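Local structure of african horse sickness virus (serotype 4) VP7 (African horsesickness virus, 1AHS) at residues 31-37 / 116-122; 63-67 / 79-85; 13-17 / 69-74; 40-46 / 104-110. The protein forms the surface of the viral core as a homotrimer and binds structural protein VP3, this chain being its top domain. All blocks are in the same frame, centred on the assembly; numbering follows the deposited sequence.

Contact 1 of 4, residues 31-37 / 116-122; sequences NIAEVCM and SILQFEV
The carbonyl oxygen of N31 takes the backbone N-H of V122 at 2.7 Å (N31 O to V122 N), and the CA-H of E121 leans on the same oxygen. N31 returns the grip with its side chain: ND2 donates to V122 O at 2.8 Å in an almost straight bond (169°). V122 O lies in the amide plane of N31, whereas ND2 stands above the carbonyl plane of V122. Together the main-chain and side-chain bonds close this end of the strand pair. From here strands 32-37 and 116-122 run antiparallel, with hydrogen-bonded pairs A33-F120, V35-L118 and M37-S116. Side chains alternate between two faces. On one, CG1 of V35 meets the edge of the F120 ring in its plane, 3.4 Å from CE2, while M37 SD rests near L118 CD2. On the other, Q119 CG touches I32 CG2 at 3.6 Å, and E34 extends past I117 CG2 (3.7 Å from OE1). The carboxylate of E34 is satisfied elsewhere, by S13 OG and G14 N, and that of E121 by R64 and by S30 of the second subunit. Strand 23-27 borders 32-37 and strand 59-65 borders 116-122. The V35, L118 and F120 face turns to strand 106-110 of the other sheet, and the I32 and Q119 face comes against the second subunit.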
loop_
_atom_site.group_PDB
_atom_site.type_symbol
_atom_site.label_atom_id
_atom_site.label_comp_id
_atom_site.label_asym_id
_atom_site.label_seq_id
_atom_site.Cartn_x
_atom_site.Cartn_y
_atom_site.Cartn_z
ATOM N N ASN B 31 -3.743 1.230 -9.190
ATOM C CA ASN B 31 -3.837 2.667 -9.333
ATOM C C ASN B 31 -2.666 3.536 -8.874
ATOM O O ASN B 31 -2.655 4.751 -9.109
ATOM C CB ASN B 31 -5.142 3.137 -8.686
ATOM C CG ASN B 31 -6.345 2.809 -9.542
ATOM O OD1 ASN B 31 -6.647 1.637 -9.742
ATOM N ND2 ASN B 31 -7.023 3.834 -10.084
ATOM N N ILE B 32 -1.621 2.899 -8.368
ATOM C CA ILE B 32 -0.496 3.620 -7.840
ATOM C C ILE B 32 0.841 3.172 -8.403
ATOM O O ILE B 32 1.133 1.977 -8.507
ATOM C CB ILE B 32 -0.514 3.482 -6.297
ATOM C CG1 ILE B 32 -1.858 3.941 -5.772
ATOM C CG2 ILE B 32 0.549 4.320 -5.652
ATOM C CD1 ILE B 32 -1.912 3.993 -4.287
ATOM N N ALA B 33 1.676 4.144 -8.727
ATOM C CA ALA B 33 2.997 3.878 -9.246
ATOM C C ALA B 33 3.910 4.801 -8.430
ATOM O O ALA B 33 3.440 5.809 -7.895
ATOM C CB ALA B 33 3.035 4.242 -10.723
ATOM N N GLU B 34 5.187 4.485 -8.310
ATOM C CA GLU B 34 6.095 5.340 -7.561
ATOM C C GLU B 34 7.396 5.462 -8.328
ATOM O O GLU B 34 7.813 4.507 -8.964
ATOM C CB GLU B 34 6.436 4.694 -6.213
ATOM C CG GLU B 34 5.307 4.662 -5.182
ATOM C CD GLU B 34 5.706 4.057 -3.833
ATOM O OE1 GLU B 34 6.847 3.544 -3.659
ATOM O OE2 GLU B 34 4.846 4.072 -2.923
ATOM N N VAL B 35 8.052 6.612 -8.294
ATOM C CA VAL B 35 9.346 6.708 -8.971
ATOM C C VAL B 35 10.398 7.105 -7.935
ATOM O O VAL B 35 10.193 8.015 -7.130
ATOM C CB VAL B 35 9.280 7.583 -10.285
ATOM C CG1 VAL B 35 8.191 8.577 -10.207
ATOM C CG2 VAL B 35 10.578 8.244 -10.594
ATOM N N CYS B 36 11.401 6.253 -7.804
ATOM C CA CYS B 36 12.470 6.442 -6.858
ATOM C C CYS B 36 13.441 7.362 -7.527
ATOM O O CYS B 36 13.829 7.095 -8.645
ATOM C CB CYS B 36 13.155 5.105 -6.565
ATOM S SG CYS B 36 12.178 3.974 -5.549
ATOM N N MET B 37 13.888 8.410 -6.852
ATOM C CA MET B 37 14.810 9.355 -7.481
ATOM C C MET B 37 16.027 9.719 -6.670
ATOM O O MET B 37 15.911 10.139 -5.522
ATOM C CB MET B 37 14.075 10.654 -7.803
ATOM C CG MET B 37 12.879 10.492 -8.676
ATOM S SD MET B 37 12.242 12.025 -9.082
ATOM C CE MET B 37 13.430 12.381 -10.420
ATOM N N SER B 116 14.606 10.735 -2.988
ATOM C CA SER B 116 13.176 10.959 -2.791
ATOM C C SER B 116 12.355 9.902 -3.525
ATOM O O SER B 116 12.870 9.279 -4.452
ATOM C CB SER B 116 12.783 12.334 -3.329
ATOM O OG SER B 116 13.437 13.383 -2.621
ATOM N N ILE B 117 11.123 9.646 -3.076
ATOM C CA ILE B 117 10.255 8.714 -3.797
ATOM C C ILE B 117 8.968 9.491 -4.034
ATOM O O ILE B 117 8.489 10.144 -3.111
ATOM C CB ILE B 117 9.890 7.448 -3.018
ATOM C CG1 ILE B 117 11.098 6.577 -2.761
ATOM C CG2 ILE B 117 8.990 6.565 -3.860
ATOM C CD1 ILE B 117 10.719 5.331 -2.055
ATOM N N LEU B 118 8.462 9.510 -5.271
ATOM C CA LEU B 118 7.204 10.193 -5.581
ATOM C C LEU B 118 6.169 9.143 -5.920
ATOM O O LEU B 118 6.458 8.182 -6.657
ATOM C CB LEU B 118 7.344 11.096 -6.796
ATOM C CG LEU B 118 7.894 12.509 -6.685
ATOM C CD1 LEU B 118 9.118 12.597 -5.819
ATOM C CD2 LEU B 118 8.240 12.947 -8.070
ATOM N N GLN B 119 4.954 9.370 -5.432
ATOM C CA GLN B 119 3.838 8.483 -5.659
ATOM C C GLN B 119 2.828 9.145 -6.592
ATOM O O GLN B 119 2.556 10.323 -6.415
ATOM C CB GLN B 119 3.172 8.205 -4.314
ATOM C CG GLN B 119 1.877 7.483 -4.436
ATOM C CD GLN B 119 1.173 7.250 -3.123
ATOM O OE1 GLN B 119 1.603 6.403 -2.328
ATOM N NE2 GLN B 119 0.040 7.948 -2.912
ATOM N N PHE B 120 2.255 8.393 -7.544
ATOM C CA PHE B 120 1.226 8.908 -8.473
ATOM C C PHE B 120 0.043 8.030 -8.254
ATOM O O PHE B 120 0.167 6.848 -8.366
ATOM C CB PHE B 120 1.647 8.733 -9.932
ATOM C CG PHE B 120 2.780 9.603 -10.327
ATOM C CD1 PHE B 120 2.550 10.879 -10.765
ATOM C CD2 PHE B 120 4.085 9.183 -10.152
ATOM C CE1 PHE B 120 3.630 11.728 -11.023
ATOM C CE2 PHE B 120 5.174 10.023 -10.406
ATOM C CZ PHE B 120 4.946 11.292 -10.833
ATOM N N GLU B 121 -1.107 8.577 -7.957
ATOM C CA GLU B 121 -2.237 7.723 -7.739
ATOM C C GLU B 121 -3.282 8.100 -8.757
ATOM O O GLU B 121 -3.697 9.240 -8.795
ATOM C CB GLU B 121 -2.813 7.976 -6.346
ATOM C CG GLU B 121 -4.120 7.232 -6.085
ATOM C CD GLU B 121 -4.644 7.444 -4.699
ATOM O OE1 GLU B 121 -3.947 8.101 -3.888
ATOM O OE2 GLU B 121 -5.749 6.939 -4.403
ATOM N N VAL B 122 -3.690 7.166 -9.591
ATOM C CA VAL B 122 -4.699 7.449 -10.583
ATOM C C VAL B 122 -6.064 7.422 -9.944
ATOM O O VAL B 122 -6.451 6.462 -9.298
ATOM C CB VAL B 122 -4.607 6.462 -11.676
ATOM C CG1 VAL B 122 -5.693 6.663 -12.659
ATOM C CG2 VAL B 122 -3.277 6.604 -12.321
#

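Contact 2 of 4, residues 63-67 / 79-85; sequences WRPLR and SAPGTFV
The side chains of W63 and V85 run antiparallel, one over the other, and V85 sets one methyl over the face of the indole. CG2 sits over the five-membered ring, 3.5 Å from its centroid and only 17° off the normal, a clear CH-pi contact; the nearest ring atom is CD2, at 3.4 Å from V85 CG2. With CG of W63 lodged between its backbone N and carbonyl carbon (chi1 71°), the indole is directed at V85. T83 comes at the six-membered end and meets the edge rather than the face: its OG1 lies in the ring plane, 3.8 Å from W63 CZ3, and its carbonyl O is 3.5 Å from W63 CH2. NE1, on the five-membered ring beneath V85, donates to V92 O, which probably helps fix the rotation of the indole. Farther along the chain P65 CB faces T83 OG1 at 4.0 Å. The polar tie is at the other end, where S79 OG donates to L66 O at 2.8 Å, approaching tilted from the carbonyl plane. The same hydroxyl receives I117 N, so it bridges two backbones. W63 belongs to the five-stranded sheet and V85 to the four-stranded one; this CH-pi pair, with F120 and V108 beside it, is core packing between the two sheets of the jelly-roll sandwich that makes up the VP7 top domain.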
loop_
_atom_site.group_PDB
_atom_site.type_symbol
_atom_site.label_atom_id
_atom_site.label_comp_id
_atom_site.label_asym_id
_atom_site.label_seq_id
_atom_site.Cartn_x
_atom_site.Cartn_y
_atom_site.Cartn_z
ATOM N N TRP B 63 -0.080 13.659 -7.393
ATOM C CA TRP B 63 1.217 13.140 -6.992
ATOM C C TRP B 63 1.586 13.741 -5.632
ATOM O O TRP B 63 0.968 14.700 -5.168
ATOM C CB TRP B 63 2.282 13.474 -8.021
ATOM C CG TRP B 63 2.648 14.893 -8.047
ATOM C CD1 TRP B 63 2.004 15.901 -8.700
ATOM C CD2 TRP B 63 3.753 15.491 -7.369
ATOM N NE1 TRP B 63 2.641 17.089 -8.466
ATOM C CE2 TRP B 63 3.719 16.865 -7.650
ATOM C CE3 TRP B 63 4.775 14.994 -6.532
ATOM C CZ2 TRP B 63 4.667 17.754 -7.127
ATOM C CZ3 TRP B 63 5.724 15.892 -6.008
ATOM C CH2 TRP B 63 5.657 17.246 -6.312
ATOM N N ARG B 64 2.485 13.079 -4.926
ATOM C CA ARG B 64 2.984 13.590 -3.670
ATOM C C ARG B 64 4.219 12.842 -3.260
ATOM O O ARG B 64 4.465 11.737 -3.723
ATOM C CB ARG B 64 1.930 13.695 -2.556
ATOM C CG ARG B 64 1.112 12.526 -2.267
ATOM C CD ARG B 64 -0.200 12.602 -3.027
ATOM N NE ARG B 64 -1.395 12.627 -2.181
ATOM C CZ ARG B 64 -2.234 11.606 -2.055
ATOM N NH1 ARG B 64 -2.010 10.458 -2.704
ATOM N NH2 ARG B 64 -3.310 11.756 -1.314
ATOM N N PRO B 65 5.120 13.526 -2.576
ATOM C CA PRO B 65 6.368 12.938 -2.111
ATOM C C PRO B 65 6.089 12.108 -0.880
ATOM O O PRO B 65 5.031 12.262 -0.276
ATOM C CB PRO B 65 7.202 14.171 -1.776
ATOM C CG PRO B 65 6.189 15.137 -1.277
ATOM C CD PRO B 65 5.064 14.965 -2.265
ATOM N N LEU B 66 6.979 11.174 -0.545
ATOM C CA LEU B 66 6.747 10.391 0.649
ATOM C C LEU B 66 7.543 11.059 1.716
ATOM O O LEU B 66 8.760 11.177 1.595
ATOM C CB LEU B 66 7.250 8.951 0.535
ATOM C CG LEU B 66 6.775 7.891 -0.455
ATOM C CD1 LEU B 66 6.557 6.567 0.263
ATOM C CD2 LEU B 66 5.550 8.330 -1.176
ATOM N N ARG B 67 6.866 11.530 2.738
ATOM C CA ARG B 67 7.545 12.146 3.843
ATOM C C ARG B 67 8.585 11.142 4.454
ATOM O O ARG B 67 9.708 11.537 4.774
ATOM C CB ARG B 67 6.485 12.621 4.853
ATOM C CG ARG B 67 7.026 13.028 6.223
ATOM C CD ARG B 67 7.830 14.318 6.216
ATOM N NE ARG B 67 7.234 15.269 7.160
ATOM C CZ ARG B 67 7.731 15.545 8.362
ATOM N NH1 ARG B 67 8.855 14.951 8.764
ATOM N NH2 ARG B 67 7.076 16.374 9.179
ATOM N N SER B 79 12.087 12.269 2.112
ATOM C CA SER B 79 12.205 12.823 0.775
ATOM C C SER B 79 12.739 14.249 0.840
ATOM O O SER B 79 12.387 15.044 1.759
ATOM C CB SER B 79 10.821 12.847 0.101
ATOM O OG SER B 79 10.542 11.630 -0.555
ATOM N N ALA B 80 13.556 14.569 -0.156
ATOM C CA ALA B 80 14.130 15.886 -0.285
ATOM C C ALA B 80 13.074 16.977 -0.594
ATOM O O ALA B 80 12.014 16.727 -1.175
ATOM C CB ALA B 80 15.176 15.861 -1.348
ATOM N N PRO B 81 13.315 18.202 -0.136
ATOM C CA PRO B 81 12.319 19.227 -0.441
ATOM C C PRO B 81 12.508 19.721 -1.887
ATOM O O PRO B 81 13.494 19.371 -2.561
ATOM C CB PRO B 81 12.645 20.298 0.578
ATOM C CG PRO B 81 14.178 20.192 0.656
ATOM C CD PRO B 81 14.418 18.736 0.686
ATOM N N GLY B 82 11.531 20.456 -2.394
ATOM C CA GLY B 82 11.667 20.965 -3.749
ATOM C C GLY B 82 11.426 20.021 -4.912
ATOM O O GLY B 82 11.838 20.321 -6.033
ATOM N N THR B 83 10.818 18.868 -4.649
ATOM C CA THR B 83 10.497 17.926 -5.703
ATOM C C THR B 83 9.381 18.582 -6.537
ATOM O O THR B 83 8.532 19.291 -5.972
ATOM C CB THR B 83 9.961 16.613 -5.098
ATOM O OG1 THR B 83 8.891 16.900 -4.198
ATOM C CG2 THR B 83 11.037 15.884 -4.365
ATOM N N PHE B 84 9.401 18.417 -7.864
ATOM C CA PHE B 84 8.335 19.000 -8.712
ATOM C C PHE B 84 7.911 18.046 -9.823
ATOM O O PHE B 84 8.633 17.108 -10.164
ATOM C CB PHE B 84 8.715 20.382 -9.313
ATOM C CG PHE B 84 9.899 20.346 -10.234
ATOM C CD1 PHE B 84 9.774 19.873 -11.530
ATOM C CD2 PHE B 84 11.150 20.702 -9.780
ATOM C CE1 PHE B 84 10.877 19.741 -12.365
ATOM C CE2 PHE B 84 12.252 20.576 -10.595
ATOM C CZ PHE B 84 12.119 20.092 -11.896
ATOM N N VAL B 85 6.745 18.306 -10.391
ATOM C CA VAL B 85 6.210 17.510 -11.473
ATOM C C VAL B 85 5.634 18.533 -12.477
ATOM O O VAL B 85 4.956 19.484 -12.067
ATOM C CB VAL B 85 5.102 16.548 -10.913
ATOM C CG1 VAL B 85 4.268 15.966 -12.031
ATOM C CG2 VAL B 85 5.741 15.425 -10.130
#

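Contact 3 of 4, residues 13-17 / 69-74; sequences SGRYY and FCDPQG
Two backbone bonds join G14-R15-Y16 to F69-C70 in a single bridge. C70 N donates to G14 O and Y16 N to C70 O, both at 3.0 Å. G14 O further meets F69 CB at 3.2 Å, and G14 has a positive phi that suits a residue without a side chain. R15 carries most of the polar traffic. Its chain runs out with CG opposite the backbone N (chi1 179°) and bends at chi3, which brings the guanidinium over C70: SG sits over one face, displaced toward its rim, 3.8 Å from NH2, and P72 O lies in plane at the edge, 3.2 Å from NH1. NE is satisfied by Q12 of the same chain, NH2 by G74 O of the third subunit, and NH1 by S76 OG of that subunit, which also bonds P72 O. D71 organises the hairpin beyond: its OD1 accepts Q73 N at 2.8 Å from above the carboxylate plane, an Asx turn, inside a type I turn closed by G74 N to D71 O. G74 O of this chain receives R15 of the second subunit. Each arginine thus reaches the turn of the next subunit round the trimer. The buried guanidinium is met by carbonyl, amide and hydroxyl oxygens, neutral acceptors whose dipoles the cation would probably polarise, so this part of the trimer interface joins a charged donor group to uncharged partners.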
loop_
_atom_site.group_PDB
_atom_site.type_symbol
_atom_site.label_atom_id
_atom_site.label_comp_id
_atom_site.label_asym_id
_atom_site.label_seq_id
_atom_site.Cartn_x
_atom_site.Cartn_y
_atom_site.Cartn_z
ATOM N N SER B 13 5.791 -0.830 -1.462
ATOM C CA SER B 13 5.708 0.609 -1.432
ATOM C C SER B 13 6.683 1.254 -0.469
ATOM O O SER B 13 6.738 0.886 0.695
ATOM C CB SER B 13 4.315 1.022 -0.992
ATOM O OG SER B 13 4.322 2.363 -0.537
ATOM N N GLY B 14 7.349 2.301 -0.938
ATOM C CA GLY B 14 8.262 3.051 -0.125
ATOM C C GLY B 14 9.632 2.503 0.081
ATOM O O GLY B 14 10.357 3.036 0.900
ATOM N N ARG B 15 10.003 1.449 -0.623
ATOM C CA ARG B 15 11.339 0.899 -0.476
ATOM C C ARG B 15 12.221 1.360 -1.642
ATOM O O ARG B 15 11.984 0.996 -2.790
ATOM C CB ARG B 15 11.294 -0.626 -0.402
ATOM C CG ARG B 15 12.699 -1.264 -0.263
ATOM C CD ARG B 15 12.624 -2.703 0.206
ATOM N NE ARG B 15 12.313 -2.766 1.619
ATOM C CZ ARG B 15 13.234 -2.864 2.570
ATOM N NH1 ARG B 15 14.519 -2.913 2.237
ATOM N NH2 ARG B 15 12.864 -2.931 3.851
ATOM N N TYR B 16 13.255 2.137 -1.360
ATOM C CA TYR B 16 14.078 2.629 -2.434
ATOM C C TYR B 16 14.746 1.536 -3.258
ATOM O O TYR B 16 15.378 0.631 -2.718
ATOM C CB TYR B 16 15.080 3.618 -1.868
ATOM C CG TYR B 16 15.810 4.441 -2.898
ATOM C CD1 TYR B 16 17.007 3.987 -3.424
ATOM C CD2 TYR B 16 15.332 5.693 -3.313
ATOM C CE1 TYR B 16 17.727 4.735 -4.331
ATOM C CE2 TYR B 16 16.057 6.465 -4.234
ATOM C CZ TYR B 16 17.260 5.969 -4.729
ATOM O OH TYR B 16 18.058 6.688 -5.582
ATOM N N TYR B 17 14.565 1.602 -4.575
ATOM C CA TYR B 17 15.153 0.635 -5.479
ATOM C C TYR B 17 15.420 1.255 -6.853
ATOM O O TYR B 17 14.511 1.476 -7.650
ATOM C CB TYR B 17 14.246 -0.551 -5.632
ATOM C CG TYR B 17 14.823 -1.622 -6.521
ATOM C CD1 TYR B 17 15.988 -2.273 -6.173
ATOM C CD2 TYR B 17 14.196 -1.993 -7.708
ATOM C CE1 TYR B 17 16.528 -3.274 -6.976
ATOM C CE2 TYR B 17 14.721 -2.994 -8.519
ATOM C CZ TYR B 17 15.891 -3.629 -8.148
ATOM O OH TYR B 17 16.458 -4.604 -8.946
ATOM N N PHE B 69 10.278 7.025 4.049
ATOM C CA PHE B 69 10.358 5.804 3.283
ATOM C C PHE B 69 11.635 5.105 3.763
ATOM O O PHE B 69 12.172 5.522 4.764
ATOM C CB PHE B 69 10.330 6.115 1.770
ATOM C CG PHE B 69 11.525 6.868 1.258
ATOM C CD1 PHE B 69 11.529 8.242 1.226
ATOM C CD2 PHE B 69 12.617 6.193 0.759
ATOM C CE1 PHE B 69 12.611 8.928 0.701
ATOM C CE2 PHE B 69 13.689 6.867 0.234
ATOM C CZ PHE B 69 13.674 8.241 0.211
ATOM N N CYS B 70 12.152 4.078 3.096
ATOM C CA CYS B 70 13.379 3.437 3.590
ATOM C C CYS B 70 14.434 3.158 2.532
ATOM O O CYS B 70 14.166 3.187 1.332
ATOM C CB CYS B 70 13.056 2.139 4.326
ATOM S SG CYS B 70 12.424 0.834 3.346
ATOM N N ASP B 71 15.665 2.989 2.978
ATOM C CA ASP B 71 16.744 2.658 2.062
ATOM C C ASP B 71 16.748 1.142 1.878
ATOM O O ASP B 71 15.929 0.450 2.452
ATOM C CB ASP B 71 18.115 3.242 2.520
ATOM C CG ASP B 71 18.694 2.597 3.781
ATOM O OD1 ASP B 71 18.219 1.546 4.252
ATOM O OD2 ASP B 71 19.687 3.163 4.288
ATOM N N PRO B 72 17.656 0.605 1.068
ATOM C CA PRO B 72 17.666 -0.831 0.870
ATOM C C PRO B 72 17.949 -1.684 2.077
ATOM O O PRO B 72 17.717 -2.886 2.015
ATOM C CB PRO B 72 18.721 -0.998 -0.174
ATOM C CG PRO B 72 18.523 0.211 -0.993
ATOM C CD PRO B 72 18.514 1.251 0.073
ATOM N N GLN B 73 18.384 -1.064 3.176
ATOM C CA GLN B 73 18.682 -1.756 4.427
ATOM C C GLN B 73 17.579 -1.733 5.477
ATOM O O GLN B 73 17.755 -2.335 6.553
ATOM C CB GLN B 73 19.938 -1.201 5.084
ATOM C CG GLN B 73 21.231 -1.856 4.650
ATOM C CD GLN B 73 21.763 -1.256 3.373
ATOM O OE1 GLN B 73 22.261 -1.977 2.490
ATOM N NE2 GLN B 73 21.649 0.082 3.251
ATOM N N GLY B 74 16.525 -0.943 5.240
ATOM C CA GLY B 74 15.378 -0.889 6.153
ATOM C C GLY B 74 15.267 0.332 7.031
ATOM O O GLY B 74 14.266 0.520 7.736
#

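Contact 4 of 4, residues 40-46 / 104-110; sequences GAAGQVN and APVNVGN
N46 reaches across to A104 and V106 with both ends of its amide. From CB the chain turns so that CG stands beside the residue's own backbone N (chi1 -78°), and the amide carbon lands 3.8 Å from A104 O. OD1 then accepts V106 N at 3.0 Å in a nearly straight bond (168°), with P105 CA close by. ND2 donates to A104 O at 2.8 Å; that oxygen lies in the amide plane of N46, though ND2 stands above the carbonyl plane of A104. The amide therefore takes over where main-chain pairing stops. One step back V45 N bonds V106 O, and G43 and V108 form a hydrogen-bonded pair through both their N-H groups, G43 N to V108 O at 3.1 Å and V108 N to G43 O at 2.9 Å. V45 CG1 touches V106 CG1, while on the other side Q44 CG lies by N107 OD1 at 3.8 Å. A104 O has a second donor, W100 NE1. V45 is the N-cap residue of the short helix 46-49. Strand 41-44 is an outer antiparallel strand of the jelly-roll sandwich, held to 106-110 by an asparagine amide where it passes into that helix.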
loop_
_atom_site.group_PDB
_atom_site.type_symbol
_atom_site.label_atom_id
_atom_site.label_comp_id
_atom_site.label_asym_id
_atom_site.label_seq_id
_atom_site.Cartn_x
_atom_site.Cartn_y
_atom_site.Cartn_z
ATOM N N GLY B 40 19.299 15.321 -6.966
ATOM C CA GLY B 40 19.526 16.146 -8.135
ATOM C C GLY B 40 19.104 15.521 -9.454
ATOM O O GLY B 40 19.582 15.955 -10.540
ATOM N N ALA B 41 18.167 14.563 -9.379
ATOM C CA ALA B 41 17.696 13.859 -10.565
ATOM C C ALA B 41 16.433 14.396 -11.216
ATOM O O ALA B 41 15.587 15.035 -10.574
ATOM C CB ALA B 41 17.558 12.377 -10.281
ATOM N N ALA B 42 16.336 14.119 -12.515
ATOM C CA ALA B 42 15.196 14.498 -13.320
ATOM C C ALA B 42 14.991 13.414 -14.365
ATOM O O ALA B 42 15.949 12.734 -14.780
ATOM C CB ALA B 42 15.452 15.799 -13.978
ATOM N N GLY B 43 13.747 13.261 -14.802
ATOM C CA GLY B 43 13.441 12.244 -15.792
ATOM C C GLY B 43 12.023 12.449 -16.258
ATOM O O GLY B 43 11.339 13.337 -15.738
ATOM N N GLN B 44 11.621 11.692 -17.282
ATOM C CA GLN B 44 10.270 11.748 -17.874
ATOM C C GLN B 44 9.615 10.424 -17.493
ATOM O O GLN B 44 10.225 9.366 -17.579
ATOM C CB GLN B 44 10.306 11.919 -19.397
ATOM C CG GLN B 44 8.954 12.372 -19.990
ATOM C CD GLN B 44 8.973 12.476 -21.494
ATOM O OE1 GLN B 44 8.623 11.529 -22.200
ATOM N NE2 GLN B 44 9.404 13.621 -21.995
ATOM N N VAL B 45 8.327 10.455 -17.240
ATOM C CA VAL B 45 7.680 9.299 -16.692
ATOM C C VAL B 45 6.453 8.830 -17.480
ATOM O O VAL B 45 5.653 8.006 -17.023
ATOM C CB VAL B 45 7.441 9.725 -15.215
ATOM C CG1 VAL B 45 6.015 9.783 -14.837
ATOM C CG2 VAL B 45 8.364 8.983 -14.287
ATOM N N ASN B 46 6.371 9.284 -18.724
ATOM C CA ASN B 46 5.255 8.926 -19.594
ATOM C C ASN B 46 5.058 7.415 -19.696
ATOM O O ASN B 46 4.009 6.922 -19.360
ATOM C CB ASN B 46 5.444 9.523 -20.987
ATOM C CG ASN B 46 5.111 10.975 -21.031
ATOM O OD1 ASN B 46 5.880 11.813 -20.553
ATOM N ND2 ASN B 46 3.940 11.294 -21.557
ATOM N N ALA B 104 0.880 14.298 -23.633
ATOM C CA ALA B 104 1.797 15.328 -23.166
ATOM C C ALA B 104 2.879 14.819 -22.223
ATOM O O ALA B 104 2.680 13.821 -21.485
ATOM C CB ALA B 104 1.020 16.475 -22.535
ATOM N N PRO B 105 4.056 15.482 -22.238
ATOM C CA PRO B 105 5.195 15.112 -21.387
ATOM C C PRO B 105 4.968 15.375 -19.886
ATOM O O PRO B 105 4.449 16.440 -19.509
ATOM C CB PRO B 105 6.325 15.974 -21.956
ATOM C CG PRO B 105 5.615 17.199 -22.361
ATOM C CD PRO B 105 4.386 16.661 -23.061
ATOM N N VAL B 106 5.272 14.369 -19.062
ATOM C CA VAL B 106 5.177 14.480 -17.606
ATOM C C VAL B 106 6.614 14.376 -17.126
ATOM O O VAL B 106 7.254 13.361 -17.371
ATOM C CB VAL B 106 4.367 13.343 -17.024
ATOM C CG1 VAL B 106 4.418 13.378 -15.527
ATOM C CG2 VAL B 106 2.934 13.489 -17.459
ATOM N N ASN B 107 7.177 15.470 -16.606
ATOM C CA ASN B 107 8.572 15.463 -16.125
ATOM C C ASN B 107 8.554 15.519 -14.626
ATOM O O ASN B 107 7.722 16.174 -13.981
ATOM C CB ASN B 107 9.415 16.598 -16.685
ATOM C CG ASN B 107 9.528 16.553 -18.201
ATOM O OD1 ASN B 107 10.197 15.713 -18.773
ATOM N ND2 ASN B 107 8.861 17.475 -18.853
ATOM N N VAL B 108 9.554 14.892 -14.072
ATOM C CA VAL B 108 9.608 14.735 -12.653
ATOM C C VAL B 108 11.002 15.215 -12.240
ATOM O O VAL B 108 11.980 15.009 -12.973
ATOM C CB VAL B 108 9.313 13.224 -12.425
ATOM C CG1 VAL B 108 10.570 12.399 -12.355
ATOM C CG2 VAL B 108 8.336 13.019 -11.378
ATOM N N GLY B 109 11.084 15.974 -11.154
ATOM C CA GLY B 109 12.388 16.439 -10.747
ATOM C C GLY B 109 12.640 16.394 -9.263
ATOM O O GLY B 109 11.745 16.647 -8.466
ATOM N N ASN B 110 13.879 16.085 -8.909
ATOM C CA ASN B 110 14.310 16.037 -7.511
ATOM C C ASN B 110 15.625 16.825 -7.417
ATOM O O ASN B 110 16.704 16.234 -7.394
ATOM C CB ASN B 110 14.517 14.584 -7.050
ATOM C CG ASN B 110 14.913 14.476 -5.585
ATOM O OD1 ASN B 110 14.299 15.091 -4.696
ATOM N ND2 ASN B 110 15.918 13.671 -5.324
#

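How the contacts relate
From the N terminus, residues 13-17 come first, and contact 3 closes their loop only at 69-74, so it crosses the other three. Contact 1 closes the longest loop, from 31-37 to 116-122 at the end of the domain. Within it lies contact 4, from 40-46 to 104-110, and within that contact 2, from 63-67 to 79-85. Contacts 1 and 2 share the five-stranded sheet, where Q119 N bonds R64 O; contacts 2 and 4 share the four-stranded one through F84 O and G109 N. S116 OG joins contact 1 to both, through A80 N and N110 OD1. Contact 3 ties the N-terminal loop to the 69-70 hairpin, meets contact 1 through E34, and stays about 7 Å from contact 4 at the nearest atoms.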